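Local coordinates for Tubulin/ftsz, gtpase (Methanosaeta thermophila, PDB 3ZID), which binds GTP as a tubulin/FtsZ-family GTPase of the archaeal cytoskeleton and probably takes part in controlling cell shape, at residues G227-T233 against L320-A325. Numbering follows the deposited sequence.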
loop_
_atom_site.group_PDB
_atom_site.type_symbol
_atom_site.label_atom_id
_atom_site.label_comp_id
_atom_site.label_asym_id
_atom_site.label_seq_id
_atom_site.Cartn_x
_atom_site.Cartn_y
_atom_site.Cartn_z
ATOM N N GLY A 227 7.709 -11.686 8.002
ATOM C CA GLY A 227 8.754 -12.542 7.473
ATOM C C GLY A 227 9.645 -11.794 6.495
ATOM O O GLY A 227 9.306 -10.701 6.041
ATOM N N GLY A 228 10.801 -12.371 6.193
ATOM C CA GLY A 228 11.646 -11.883 5.120
ATOM C C GLY A 228 11.950 -10.394 5.170
ATOM O O GLY A 228 12.434 -9.897 6.182
ATOM N N LEU A 229 11.634 -9.689 4.084
ATOM C CA LEU A 229 11.848 -8.235 3.967
ATOM C C LEU A 229 10.884 -7.383 4.773
ATOM O O LEU A 229 11.047 -6.165 4.819
ATOM C CB LEU A 229 11.677 -7.776 2.518
ATOM C CG LEU A 229 12.572 -8.296 1.406
ATOM C CD1 LEU A 229 12.067 -7.714 0.103
ATOM C CD2 LEU A 229 14.018 -7.911 1.660
ATOM N N ARG A 230 9.854 -8.019 5.335
ATOM C CA ARG A 230 8.759 -7.338 6.037
ATOM C C ARG A 230 7.969 -6.458 5.084
ATOM O O ARG A 230 7.399 -5.423 5.461
ATOM C CB ARG A 230 9.270 -6.548 7.240
ATOM C CG ARG A 230 9.827 -7.431 8.331
ATOM C CD ARG A 230 10.546 -6.609 9.364
ATOM N NE ARG A 230 9.671 -5.653 10.030
ATOM C CZ ARG A 230 8.975 -5.928 11.127
ATOM N NH1 ARG A 230 9.039 -7.134 11.680
ATOM N NH2 ARG A 230 8.212 -4.995 11.676
ATOM N N MET A 231 7.955 -6.881 3.828
ATOM C CA MET A 231 7.121 -6.266 2.824
ATOM C C MET A 231 6.468 -7.392 2.069
ATOM O O MET A 231 7.048 -8.465 1.909
ATOM C CB MET A 231 7.968 -5.472 1.837
ATOM C CG MET A 231 8.629 -4.244 2.385
ATOM S SD MET A 231 9.745 -3.627 1.121
ATOM C CE MET A 231 10.138 -1.997 1.702
ATOM N N GLY A 232 5.278 -7.128 1.548
ATOM C CA GLY A 232 4.560 -8.152 0.825
ATOM C C GLY A 232 3.469 -7.536 0.008
ATOM O O GLY A 232 3.478 -6.338 -0.270
ATOM N N THR A 233 2.494 -8.354 -0.345
ATOM C CA THR A 233 1.400 -7.882 -1.156
ATOM C C THR A 233 0.215 -8.813 -0.986
ATOM O O THR A 233 0.299 -9.787 -0.232
ATOM C CB THR A 233 1.804 -7.729 -2.647
ATOM O OG1 THR A 233 0.839 -6.902 -3.320
ATOM C CG2 THR A 233 1.884 -9.089 -3.347
ATOM N N LEU A 320 1.170 -12.518 0.723
ATOM C CA LEU A 320 2.550 -12.913 0.454
ATOM C C LEU A 320 3.509 -12.038 1.233
ATOM O O LEU A 320 3.269 -10.852 1.424
ATOM C CB LEU A 320 2.889 -12.744 -1.017
ATOM C CG LEU A 320 2.137 -13.601 -2.018
ATOM C CD1 LEU A 320 2.701 -13.343 -3.411
ATOM C CD2 LEU A 320 2.268 -15.063 -1.634
ATOM N N SER A 321 4.577 -12.657 1.702
ATOM C CA SER A 321 5.704 -11.979 2.301
ATOM C C SER A 321 6.916 -12.158 1.388
ATOM O O SER A 321 7.179 -13.271 0.939
ATOM C CB SER A 321 5.977 -12.617 3.671
ATOM O OG SER A 321 7.165 -12.137 4.258
ATOM N N LEU A 322 7.670 -11.088 1.131
ATOM C CA LEU A 322 8.784 -11.153 0.175
ATOM C C LEU A 322 10.122 -11.443 0.847
ATOM O O LEU A 322 10.397 -10.927 1.930
ATOM C CB LEU A 322 8.893 -9.848 -0.619
ATOM C CG LEU A 322 7.614 -9.538 -1.401
ATOM C CD1 LEU A 322 7.767 -8.267 -2.233
ATOM C CD2 LEU A 322 7.206 -10.755 -2.273
ATOM N N GLU A 323 10.933 -12.296 0.218
ATOM C CA GLU A 323 12.344 -12.448 0.580
ATOM C C GLU A 323 13.195 -11.470 -0.226
ATOM O O GLU A 323 14.175 -10.934 0.271
ATOM C CB GLU A 323 12.839 -13.875 0.299
ATOM C CG GLU A 323 12.187 -14.955 1.150
ATOM C CD GLU A 323 12.508 -14.830 2.635
ATOM O OE1 GLU A 323 13.685 -14.610 2.984
ATOM O OE2 GLU A 323 11.574 -14.947 3.453
ATOM N N ARG A 324 12.822 -11.278 -1.489
ATOM C CA ARG A 324 13.532 -10.402 -2.414
ATOM C C ARG A 324 12.532 -9.506 -3.148
ATOM O O ARG A 324 11.380 -9.898 -3.374
ATOM C CB ARG A 324 14.324 -11.250 -3.417
ATOM C CG ARG A 324 15.196 -12.285 -2.736
ATOM C CD ARG A 324 15.973 -13.121 -3.706
ATOM N NE ARG A 324 15.264 -14.329 -4.110
ATOM C CZ ARG A 324 14.774 -14.513 -5.329
ATOM N NH1 ARG A 324 14.902 -13.561 -6.248
ATOM N NH2 ARG A 324 14.161 -15.640 -5.629
ATOM N N ALA A 325 12.964 -8.300 -3.507
ATOM C CA ALA A 325 12.105 -7.367 -4.222
ATOM C C ALA A 325 12.872 -6.575 -5.275
ATOM O O ALA A 325 13.068 -5.373 -5.109
ATOM C CB ALA A 325 11.474 -6.406 -3.246
#
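Two antiparallel strands pair here at the edge of the mixed sheet in the C-terminal domain of the tubulin/FtsZ fold, and a type II' turn, Gly227 to Arg230, leads into the first. Four backbone hydrogen bonds join the segments. Thr233 and Leu320 form a hydrogen-bonded pair (Thr233 N to Leu320 O 3.2 Å, Leu320 N to Thr233 O 3.0 Å); beyond it Leu322 donates from N to Met231 O (2.8 Å) and accepts at O from Leu229 N (2.8 Å). Glycine lets the backbones close up: a CB on Gly228 would strike Leu322 O, and one on Gly232, in the non-hydrogen-bonded pair with Ser321, would strike Leu320 O. Outside the pair, Gly232 bonds through its backbone to Met171 and Leu173, and Thr233 OG1 to Leu173 O, tying this edge to the nucleotide-binding domain. Apolar contact gathers at Leu229, whose CD1 lies 3.9 Å from Leu322 CB and 3.6 Å from CB of Ala325, the N-cap residue of helix 326-369.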